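Local coordinates for protein HTH-type transcriptional activator ampR (Citrobacter freundii, PDB 3KOS) that regulates transcription of the AmpC beta-lactamase gene as a LysR-family DNA-binding activator, this chain being its effector-binding domain, at residues Asp60-Arg64 with Phe199-Leu203; Ala81-Cys87 with Gln171-Ile177; Ile101-Leu107 with Met150-Ile154; Leu143-Gln147 with Leu163-Ile169. One frame throughout, in Å; residues are numbered along the deposited sequence.

Contact 1 of 4, residues Asp60-Arg64 with Phe199-Leu203; sequences DYTIR and FSRWL
Build Tyr61-Arg64 as an extended strand and lay the helical turn Phe199-Leu203 over it, the two axes 12.1 Å apart at closest approach and their N-to-C directions only 27° apart. The nearest CA pair, Tyr61 with Ser200, is still 9.2 Å apart, so side chains alone bridge the layers. Alternation of the strand sends Tyr61 and Ile63 toward the helix. Tyr61 takes an m rotamer (chi1 -85°) that carries its hydroxyl to the helix, where Ser200, also m, meets it: OH of Tyr61 and OG of Ser200 are hydrogen-bonded at 2.6 Å. Phe199 is t, which sets its ring against both strand residues; its CD1 lies 4.4 Å from Tyr61 CD2, and its CE1 presents the ring edge to Ile63 CD1, also at 4.4 Å. Ile63 (m, t) extends CD1 further to Leu203 CD2, 3.9 Å away, Leu203 being t, p. This is the helix-on-sheet layering of an alpha/beta sandwich: helix 194-209 packs on strands 12-19, 61-66 and 181-187 of the mixed sheet, and Phe199 also touches Leu14, Ile16 and Ile184 there and meets the Phe34 ring edge-to-face. Among these apolar groups the two hydroxyls are buried, yet Ser200 OG is also hydrogen-bonded to Met196 O one helical turn back, so the chemistry is that of a greasy interface whose polar atoms are paired with one another and with the helix backbone.

Contact 2 of 4, residues Ala81-Cys87 with Gln171-Ile177; sequences ALMSPLC and QPFLTQI
Run Met83-Leu86 as a strand and bring Gln171-Ile177, which is irregular, along one edge of it. The two meet in a single antiparallel hydrogen-bonded pair, Met83 (a selenomethionine) with Ile177, CA atoms 5.2 Å apart: Met83 N gives to Ile177 O at 2.8 Å, and Ile177 N to Met83 O at 2.9 Å. Each acceptor also takes a CA-H...O contact, Leu82 CA to Ile177 O at 3.4 Å and Gln176 CA to Met83 O at 3.1 Å. Beyond this pair the loop bows out around Ser84 and returns, the Ser84-Gln176 and Leu86-Gln171 CA pairs each 4.8 Å apart. The t rotamer of Ser84 aims OG at Thr175 O, to which it donates at 2.8 Å; Trp118 NE1 is a second donor to that carbonyl. Across the other edge, Leu82, Ser84 and Leu86 are hydrogen-bonded through the backbone to Val157, Ala155 and Ala153. Strand 73-86 and the loop running into strand 181-187 thus lie side by side near the passage between the two subdomains, consistent with the paired crossovers of LysR-type effector domains. Water 1 fills the wider gap, donating to Ser84 OG at 3.0 Å and to Pro85 O at 2.8 Å while accepting from Phe173 N at 2.8 Å. Within the loop, Gln171 NE2 gives to Phe173 O at 3.0 Å. Apolar contacts flank the polar ones, as with Met83 CE and Ile177 CD1 at 4.0 Å.

Contact 3 of 4, residues Ile101-Leu107 with Met150-Ile154; sequences ILKFPLL and MGVAI
Val152 fits its side chain, chi1 t, against Ile101 and Phe104: its CB is 4.0 Å from Ile101 CG2, and its CG2 is 4.2 Å from Phe104 CB. Beside that overlap two backbones run in the same direction, joining strand 106-109 to strand 153-156 in the second, Rossmann-like half of the LysR effector-binding domain. The register pairs Pro105 with Gly151, Leu106 with Val152 and Leu107 with Ala153, CA atoms 4.7, 5.2 and 4.5 Å apart. Leu106 and Val152 form the one bridge, made by two hydrogen bonds that both belong to Val152: its N gives to Pro105 O at 3.0 Å, and its O takes Leu107 N at 2.8 Å. On its other edge the Leu106 backbone is hydrogen-bonded to Asn132 and Met134, so 106-109 lies between strand 133-136 and this segment. Before the strand, Ile101-Phe104 turn back on themselves, with Phe104 N hydrogen-bonded to Ile101 O at 3.0 Å. Leu107 points toward the partner backbone; in the m, t rotamer its CD1 reaches Ala153 CB at 4.1 Å and Gly151 O at 3.7 Å, and helix 139-147 covers Leu107 and Ala153 through Met142 and Ala146. Met150, a selenomethionine, packs on Phe28 of the second subunit. Gly151 is almost fully extended (phi 170°, psi -176°) and turns its bare CA to Pro105: a CB built there would stand 2.5 Å from Pro105 O.

Contact 4 of 4, residues Leu143-Gln147 with Leu163-Ile169; sequences LEAAQ and LLSSERI
Leu143 opens the C-terminal part of helix 139-147, pointing at the partner: its CB is 3.8 Å from Leu163 CD1 and its CD1 3.8 Å from Ile169 CG1. Glu144 packs on Ile24 and Ala145 on Phe28, both of the second subunit, at the dimer interface. Ala146 puts CB 3.9 Å from Ile169 CD1. Opposite, helix 161-165 ends in a Schellman motif: Glu167 takes positive phi (62°), with Arg168 N hydrogen-bonded to Leu163 O at 3.0 Å and Glu167 N to Leu164 O at 3.1 Å; Ile169 N adds a further bond to Leu163 O at 3.2 Å. The reversal points Leu163 and Ile169 at the same helix. Gln147 is nearest, its CA 6.1 Å from that of Ile169. Its NE2 donates to Leu143 O at 3.2 Å and lies 3.5 Å from Leu163 CD1. Water 3 donates to Gln147 OE1 (2.8 Å) and accepts from Arg168 NH1 (2.5 Å), while water 2 donates to Gln147 O (3.1 Å) and Arg168 O (2.5 Å).

Overall arrangement
Contact 1 stands apart, its centre 26 to 34 Å from the others, in the half of the domain that holds both chain ends. Contacts 2, 3 and 4 crowd together in the other half, with centres 13 to 14 Å apart, and touch: Leu86 N lies 2.8 Å from Ala153 O, and Met150 N 3.0 Å from Ala145 O. Along the chain contact 1 encloses all the rest, contact 2 encloses 3 and 4, and those two interleave. Strand 73-86 passes from one half to the other, linking contact 1's side of the sheet to that of contacts 2 and 3, in keeping with the two alpha/beta lobes joined by crossovers of LysR effector domains, whose ligands in relatives bind between the lobes.

Contact 1 of 4, residues Asp60-Arg64 with Phe199-Leu203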
# COMPACT_ATOMS: atom_id res chain seq x y z
N ASP A 60 -19.40 -5.92 -5.37
CA ASP A 60 -19.97 -7.24 -5.64
C ASP A 60 -19.17 -8.31 -4.90
O ASP A 60 -19.73 -9.11 -4.15
CB ASP A 60 -19.99 -7.51 -7.15
CG ASP A 60 -20.93 -6.59 -7.89
OD1 ASP A 60 -22.09 -6.45 -7.43
OD2 ASP A 60 -20.53 -5.99 -8.90
N TYR A 61 -17.85 -8.29 -5.12
CA TYR A 61 -16.93 -9.22 -4.48
C TYR A 61 -15.84 -8.45 -3.73
O TYR A 61 -15.48 -7.34 -4.12
CB TYR A 61 -16.22 -10.07 -5.52
CG TYR A 61 -16.97 -11.31 -5.98
CD1 TYR A 61 -17.61 -12.14 -5.08
CD2 TYR A 61 -16.96 -11.66 -7.32
CE1 TYR A 61 -18.26 -13.30 -5.51
CE2 TYR A 61 -17.61 -12.80 -7.76
CZ TYR A 61 -18.26 -13.61 -6.85
OH TYR A 61 -18.89 -14.75 -7.31
N THR A 62 -15.30 -9.09 -2.70
CA THR A 62 -14.11 -8.59 -2.00
C THR A 62 -13.04 -9.67 -2.06
O THR A 62 -13.29 -10.83 -1.72
CB THR A 62 -14.44 -8.33 -0.52
OG1 THR A 62 -15.53 -7.41 -0.43
CG2 THR A 62 -13.22 -7.77 0.21
N ILE A 63 -11.84 -9.32 -2.50
CA ILE A 63 -10.74 -10.27 -2.41
C ILE A 63 -9.91 -9.83 -1.21
O ILE A 63 -9.56 -8.67 -1.10
CB ILE A 63 -9.92 -10.33 -3.68
CG1 ILE A 63 -10.78 -10.95 -4.81
CG2 ILE A 63 -8.66 -11.16 -3.44
CD1 ILE A 63 -10.10 -10.97 -6.18
N ARG A 64 -9.65 -10.77 -0.30
CA ARG A 64 -9.09 -10.43 0.99
C ARG A 64 -8.21 -11.54 1.55
O ARG A 64 -8.26 -12.68 1.09
CB ARG A 64 -10.23 -10.15 1.98
CG ARG A 64 -11.04 -11.37 2.30
CD ARG A 64 -12.49 -10.99 2.62
NE ARG A 64 -12.57 -9.97 3.65
CZ ARG A 64 -13.70 -9.39 4.05
NH1 ARG A 64 -13.68 -8.46 5.00
NH2 ARG A 64 -14.85 -9.75 3.49
N PHE A 199 -16.49 -14.43 -13.34
CA PHE A 199 -15.22 -13.99 -12.79
C PHE A 199 -14.66 -14.98 -11.77
O PHE A 199 -13.48 -15.31 -11.80
CB PHE A 199 -15.35 -12.60 -12.17
CG PHE A 199 -14.06 -12.10 -11.56
CD1 PHE A 199 -13.77 -12.35 -10.24
CD2 PHE A 199 -13.14 -11.42 -12.34
CE1 PHE A 199 -12.58 -11.91 -9.67
CE2 PHE A 199 -11.94 -10.97 -11.78
CZ PHE A 199 -11.67 -11.22 -10.44
N SER A 200 -15.50 -15.46 -10.85
CA SER A 200 -15.06 -16.42 -9.84
C SER A 200 -14.55 -17.70 -10.46
O SER A 200 -13.52 -18.23 -10.04
CB SER A 200 -16.20 -16.79 -8.89
OG SER A 200 -16.56 -15.69 -8.11
N ARG A 201 -15.28 -18.21 -11.45
CA ARG A 201 -14.86 -19.43 -12.12
C ARG A 201 -13.54 -19.22 -12.85
O ARG A 201 -12.65 -20.07 -12.80
CB ARG A 201 -15.92 -19.93 -13.12
CG ARG A 201 -17.20 -20.45 -12.47
CD ARG A 201 -17.99 -21.37 -13.43
NE ARG A 201 -18.28 -20.73 -14.71
CZ ARG A 201 -19.47 -20.24 -15.06
NH1 ARG A 201 -20.51 -20.31 -14.22
NH2 ARG A 201 -19.64 -19.69 -16.25
N TRP A 202 -13.41 -18.08 -13.53
CA TRP A 202 -12.18 -17.78 -14.24
C TRP A 202 -10.98 -17.74 -13.29
O TRP A 202 -9.92 -18.32 -13.57
CB TRP A 202 -12.28 -16.45 -14.97
CG TRP A 202 -10.92 -15.96 -15.39
CD1 TRP A 202 -10.19 -16.38 -16.46
CD2 TRP A 202 -10.12 -14.97 -14.72
NE1 TRP A 202 -8.99 -15.71 -16.51
CE2 TRP A 202 -8.92 -14.85 -15.44
CE3 TRP A 202 -10.31 -14.19 -13.57
CZ2 TRP A 202 -7.91 -13.96 -15.07
CZ3 TRP A 202 -9.30 -13.30 -13.20
CH2 TRP A 202 -8.11 -13.21 -13.94
N LEU A 203 -11.14 -17.04 -12.18
CA LEU A 203 -10.01 -16.81 -11.26
C LEU A 203 -9.57 -18.11 -10.57
O LEU A 203 -8.39 -18.45 -10.57
CB LEU A 203 -10.36 -15.73 -10.24
CG LEU A 203 -9.24 -15.31 -9.28
CD1 LEU A 203 -7.94 -15.00 -10.02
CD2 LEU A 203 -9.69 -14.10 -8.45

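Contact 2 of 4, residues Ala81-Cys87 with Gln171-Ile177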
# COMPACT_ATOMS: atom_id res chain seq x y z
N ALA A 81 -1.06 -18.35 1.12
CA ALA A 81 -0.33 -17.13 1.39
C ALA A 81 0.75 -17.37 2.44
O ALA A 81 0.92 -16.58 3.37
CB ALA A 81 -1.29 -16.03 1.85
N LEU A 82 1.49 -18.47 2.27
CA LEU A 82 2.55 -18.83 3.20
C LEU A 82 3.57 -17.70 3.36
O LEU A 82 4.02 -17.13 2.37
CB LEU A 82 3.25 -20.10 2.74
CG LEU A 82 2.34 -21.32 2.61
CD1 LEU A 82 3.16 -22.57 2.30
CD2 LEU A 82 1.54 -21.52 3.89
N MSE A 83 3.92 -17.41 4.60
CA MSE A 83 4.80 -16.28 4.91
C MSE A 83 6.18 -16.70 5.37
O MSE A 83 6.35 -17.71 6.05
CB MSE A 83 4.19 -15.41 5.99
CG MSE A 83 2.83 -14.87 5.61
SE MSE A 83 2.08 -13.85 7.10
CE MSE A 83 3.50 -14.07 8.39
N SER A 84 7.17 -15.89 5.01
CA SER A 84 8.55 -16.15 5.39
C SER A 84 9.28 -14.81 5.47
O SER A 84 8.82 -13.82 4.89
CB SER A 84 9.19 -17.08 4.35
OG SER A 84 10.40 -17.64 4.81
N PRO A 85 10.40 -14.76 6.20
CA PRO A 85 11.16 -13.51 6.25
C PRO A 85 11.64 -13.09 4.87
O PRO A 85 11.97 -13.94 4.05
CB PRO A 85 12.35 -13.86 7.14
CG PRO A 85 11.79 -14.88 8.09
CD PRO A 85 10.84 -15.71 7.25
N LEU A 86 11.65 -11.78 4.62
CA LEU A 86 12.07 -11.23 3.35
C LEU A 86 12.84 -9.96 3.63
O LEU A 86 12.40 -9.14 4.42
CB LEU A 86 10.84 -10.87 2.50
CG LEU A 86 9.97 -12.04 2.04
CD1 LEU A 86 8.64 -11.52 1.51
CD2 LEU A 86 10.69 -12.86 0.97
N CYS A 87 14.00 -9.79 2.99
CA CYS A 87 14.82 -8.62 3.27
C CYS A 87 15.68 -8.24 2.07
O CYS A 87 15.75 -8.98 1.08
CB CYS A 87 15.68 -8.86 4.52
SG CYS A 87 16.89 -10.18 4.27
N GLN A 171 14.73 -14.14 0.12
CA GLN A 171 14.09 -14.97 1.14
C GLN A 171 15.19 -15.82 1.77
O GLN A 171 15.56 -16.85 1.22
CB GLN A 171 13.03 -15.88 0.50
CG GLN A 171 12.22 -16.72 1.50
CD GLN A 171 11.33 -17.77 0.83
OE1 GLN A 171 10.99 -17.67 -0.35
NE2 GLN A 171 10.97 -18.80 1.59
N PRO A 172 15.72 -15.38 2.91
CA PRO A 172 16.90 -16.08 3.43
C PRO A 172 16.62 -17.50 3.92
O PRO A 172 17.54 -18.32 3.94
CB PRO A 172 17.36 -15.20 4.60
CG PRO A 172 16.14 -14.39 4.97
CD PRO A 172 15.42 -14.16 3.68
N PHE A 173 15.38 -17.80 4.32
CA PHE A 173 15.07 -19.11 4.88
C PHE A 173 13.89 -19.80 4.20
O PHE A 173 12.97 -19.15 3.74
CB PHE A 173 14.82 -18.99 6.38
CG PHE A 173 15.97 -18.41 7.12
CD1 PHE A 173 17.14 -19.14 7.28
CD2 PHE A 173 15.91 -17.12 7.63
CE1 PHE A 173 18.23 -18.61 7.94
CE2 PHE A 173 16.99 -16.59 8.29
CZ PHE A 173 18.15 -17.33 8.45
N LEU A 174 13.95 -21.12 4.15
CA LEU A 174 12.94 -21.91 3.46
C LEU A 174 11.63 -22.00 4.24
O LEU A 174 10.56 -22.14 3.64
CB LEU A 174 13.47 -23.32 3.20
CG LEU A 174 14.60 -23.40 2.18
CD1 LEU A 174 15.05 -24.85 1.99
CD2 LEU A 174 14.15 -22.80 0.86
N THR A 175 11.72 -21.95 5.56
CA THR A 175 10.55 -22.19 6.41
C THR A 175 9.48 -21.13 6.26
O THR A 175 9.76 -19.93 6.32
CB THR A 175 10.93 -22.31 7.90
OG1 THR A 175 11.83 -23.42 8.08
CG2 THR A 175 9.69 -22.54 8.75
N GLN A 176 8.24 -21.58 6.05
CA GLN A 176 7.11 -20.68 5.89
C GLN A 176 6.00 -21.03 6.88
O GLN A 176 5.87 -22.18 7.28
CB GLN A 176 6.54 -20.82 4.48
CG GLN A 176 7.53 -20.62 3.37
CD GLN A 176 6.91 -20.90 2.03
OE1 GLN A 176 6.78 -20.00 1.19
NE2 GLN A 176 6.48 -22.14 1.82
N ILE A 177 5.20 -20.04 7.26
CA ILE A 177 4.06 -20.28 8.14
C ILE A 177 2.75 -19.84 7.46
O ILE A 177 2.77 -18.99 6.56
CB ILE A 177 4.20 -19.57 9.50
CG1 ILE A 177 4.38 -18.06 9.32
CG2 ILE A 177 5.37 -20.16 10.30
CD1 ILE A 177 4.37 -17.27 10.63
O HOH W 1 13.07 -16.37 4.80

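Contact 3 of 4, residues Ile101-Leu107 with Met150-Ile154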
# COMPACT_ATOMS: atom_id res chain seq x y z
N ILE A 101 18.38 -12.49 12.28
CA ILE A 101 17.31 -11.57 11.90
C ILE A 101 17.21 -10.45 12.93
O ILE A 101 16.93 -9.29 12.59
CB ILE A 101 15.96 -12.30 11.74
CG1 ILE A 101 15.99 -13.16 10.48
CG2 ILE A 101 14.81 -11.30 11.68
CD1 ILE A 101 14.81 -14.13 10.34
N LEU A 102 17.48 -10.80 14.19
CA LEU A 102 17.32 -9.86 15.30
C LEU A 102 18.42 -8.81 15.40
O LEU A 102 18.40 -7.94 16.28
CB LEU A 102 17.16 -10.63 16.62
CG LEU A 102 15.96 -11.57 16.61
CD1 LEU A 102 15.87 -12.39 17.88
CD2 LEU A 102 14.68 -10.77 16.38
N LYS A 103 19.38 -8.86 14.48
CA LYS A 103 20.32 -7.76 14.34
C LYS A 103 19.58 -6.53 13.85
O LYS A 103 20.03 -5.40 14.06
CB LYS A 103 21.40 -8.10 13.31
CG LYS A 103 22.39 -9.16 13.74
CD LYS A 103 23.26 -9.51 12.54
CE LYS A 103 24.28 -10.57 12.87
NZ LYS A 103 25.11 -10.83 11.66
N PHE A 104 18.43 -6.75 13.21
CA PHE A 104 17.71 -5.67 12.53
C PHE A 104 16.32 -5.43 13.11
O PHE A 104 15.79 -6.28 13.82
CB PHE A 104 17.64 -5.97 11.04
CG PHE A 104 18.97 -6.28 10.43
CD1 PHE A 104 19.87 -5.28 10.16
CD2 PHE A 104 19.33 -7.59 10.17
CE1 PHE A 104 21.11 -5.56 9.62
CE2 PHE A 104 20.57 -7.88 9.63
CZ PHE A 104 21.46 -6.87 9.35
N PRO A 105 15.73 -4.26 12.82
CA PRO A 105 14.35 -4.03 13.25
C PRO A 105 13.43 -4.99 12.51
O PRO A 105 13.80 -5.48 11.45
CB PRO A 105 14.08 -2.59 12.80
CG PRO A 105 15.43 -1.96 12.68
CD PRO A 105 16.33 -3.06 12.21
N LEU A 106 12.25 -5.24 13.06
CA LEU A 106 11.32 -6.16 12.44
C LEU A 106 10.16 -5.40 11.83
O LEU A 106 9.71 -4.40 12.37
CB LEU A 106 10.81 -7.18 13.46
CG LEU A 106 11.89 -8.07 14.10
CD1 LEU A 106 11.28 -8.94 15.19
CD2 LEU A 106 12.58 -8.93 13.05
N LEU A 107 9.69 -5.87 10.68
CA LEU A 107 8.52 -5.29 10.03
C LEU A 107 7.44 -6.35 10.06
O LEU A 107 7.70 -7.51 9.72
CB LEU A 107 8.84 -4.93 8.56
CG LEU A 107 10.17 -4.21 8.32
CD1 LEU A 107 10.38 -3.90 6.84
CD2 LEU A 107 10.28 -2.93 9.14
N MSE A 150 14.92 -1.03 5.80
CA MSE A 150 14.42 -0.53 7.08
C MSE A 150 14.36 -1.65 8.13
O MSE A 150 14.35 -1.39 9.33
CB MSE A 150 13.05 0.14 6.93
CG MSE A 150 13.02 1.36 6.02
SE MSE A 150 14.19 2.78 6.74
CE MSE A 150 13.20 3.13 8.38
N GLY A 151 14.28 -2.89 7.68
CA GLY A 151 14.20 -4.02 8.59
C GLY A 151 13.89 -5.28 7.81
O GLY A 151 13.84 -5.27 6.58
N VAL A 152 13.69 -6.37 8.54
CA VAL A 152 13.32 -7.64 7.93
C VAL A 152 11.81 -7.78 8.00
O VAL A 152 11.21 -7.66 9.07
CB VAL A 152 13.99 -8.82 8.66
CG1 VAL A 152 13.57 -10.15 8.03
CG2 VAL A 152 15.51 -8.66 8.62
N ALA A 153 11.19 -8.02 6.84
CA ALA A 153 9.75 -8.17 6.74
C ALA A 153 9.35 -9.63 6.86
O ALA A 153 10.17 -10.52 6.71
CB ALA A 153 9.27 -7.62 5.41
N ILE A 154 8.08 -9.88 7.14
CA ILE A 154 7.53 -11.21 6.99
C ILE A 154 6.19 -11.07 6.28
O ILE A 154 5.32 -10.32 6.71
CB ILE A 154 7.43 -11.97 8.35
CG1 ILE A 154 6.98 -13.42 8.12
CG2 ILE A 154 6.53 -11.22 9.32
CD1 ILE A 154 7.11 -14.30 9.37

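Contact 4 of 4, residues Leu143-Gln147 with Leu163-Ile169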
# COMPACT_ATOMS: atom_id res chain seq x y z
N LEU A 143 6.96 -4.18 2.08
CA LEU A 143 8.07 -4.64 1.23
C LEU A 143 8.83 -3.49 0.59
O LEU A 143 10.00 -3.64 0.23
CB LEU A 143 7.59 -5.64 0.16
CG LEU A 143 7.71 -7.11 0.57
CD1 LEU A 143 9.16 -7.54 0.68
CD2 LEU A 143 6.97 -7.40 1.89
N GLU A 144 8.18 -2.34 0.43
CA GLU A 144 8.90 -1.14 0.03
C GLU A 144 9.89 -0.77 1.12
O GLU A 144 11.05 -0.46 0.83
CB GLU A 144 7.95 0.02 -0.28
CG GLU A 144 7.16 -0.17 -1.55
CD GLU A 144 8.06 -0.32 -2.78
OE1 GLU A 144 8.00 -1.39 -3.43
OE2 GLU A 144 8.83 0.62 -3.07
N ALA A 145 9.43 -0.79 2.37
CA ALA A 145 10.32 -0.48 3.49
C ALA A 145 11.45 -1.50 3.59
O ALA A 145 12.60 -1.13 3.86
CB ALA A 145 9.53 -0.44 4.80
N ALA A 146 11.13 -2.78 3.38
CA ALA A 146 12.15 -3.83 3.39
C ALA A 146 13.19 -3.66 2.27
O ALA A 146 14.39 -3.85 2.50
CB ALA A 146 11.50 -5.22 3.32
N GLN A 147 12.74 -3.29 1.07
CA GLN A 147 13.70 -3.05 -0.01
C GLN A 147 14.66 -1.94 0.35
O GLN A 147 15.82 -1.96 -0.07
CB GLN A 147 12.99 -2.69 -1.31
CG GLN A 147 12.23 -3.82 -1.96
CD GLN A 147 11.41 -3.32 -3.11
OE1 GLN A 147 11.94 -2.98 -4.16
NE2 GLN A 147 10.10 -3.24 -2.90
N LEU A 163 9.61 -9.08 -6.92
CA LEU A 163 10.76 -8.57 -6.17
C LEU A 163 11.86 -9.63 -6.02
O LEU A 163 13.04 -9.30 -6.04
CB LEU A 163 10.35 -8.07 -4.79
CG LEU A 163 9.30 -6.96 -4.74
CD1 LEU A 163 8.98 -6.56 -3.29
CD2 LEU A 163 9.76 -5.75 -5.55
N LEU A 164 11.47 -10.89 -5.87
CA LEU A 164 12.47 -11.95 -5.74
C LEU A 164 13.20 -12.14 -7.07
O LEU A 164 14.41 -12.24 -7.11
CB LEU A 164 11.81 -13.26 -5.29
CG LEU A 164 11.30 -13.22 -3.84
CD1 LEU A 164 10.28 -14.32 -3.58
CD2 LEU A 164 12.48 -13.30 -2.86
N SER A 165 12.44 -12.18 -8.17
CA SER A 165 13.03 -12.43 -9.48
C SER A 165 13.93 -11.29 -9.95
O SER A 165 14.94 -11.53 -10.63
CB SER A 165 11.93 -12.70 -10.50
OG SER A 165 11.28 -13.92 -10.19
N SER A 166 13.57 -10.06 -9.59
CA SER A 166 14.38 -8.91 -9.97
C SER A 166 15.47 -8.64 -8.95
O SER A 166 16.22 -7.67 -9.06
CB SER A 166 13.50 -7.67 -10.15
OG SER A 166 12.88 -7.31 -8.93
N GLU A 167 15.54 -9.51 -7.94
CA GLU A 167 16.59 -9.47 -6.93
C GLU A 167 16.62 -8.19 -6.10
O GLU A 167 17.67 -7.76 -5.64
CB GLU A 167 17.96 -9.79 -7.55
CG GLU A 167 17.97 -11.16 -8.22
CD GLU A 167 19.34 -11.63 -8.66
OE1 GLU A 167 20.36 -11.01 -8.27
OE2 GLU A 167 19.39 -12.64 -9.40
N ARG A 168 15.45 -7.60 -5.90
CA ARG A 168 15.31 -6.46 -4.99
C ARG A 168 15.04 -6.93 -3.56
O ARG A 168 15.22 -6.18 -2.60
CB ARG A 168 14.19 -5.55 -5.47
CG ARG A 168 14.49 -4.89 -6.80
CD ARG A 168 13.25 -4.20 -7.35
NE ARG A 168 13.42 -3.81 -8.74
CZ ARG A 168 12.44 -3.35 -9.51
NH1 ARG A 168 11.21 -3.24 -9.02
NH2 ARG A 168 12.68 -3.03 -10.78
N ILE A 169 14.61 -8.17 -3.43
CA ILE A 169 14.39 -8.77 -2.13
C ILE A 169 14.82 -10.23 -2.14
O ILE A 169 14.80 -10.89 -3.19
CB ILE A 169 12.90 -8.65 -1.69
CG1 ILE A 169 12.80 -8.44 -0.18
CG2 ILE A 169 12.10 -9.85 -2.11
CD1 ILE A 169 13.02 -7.01 0.26
O HOH W 2 16.41 -3.94 -2.42
O HOH W 3 10.67 -2.69 -6.61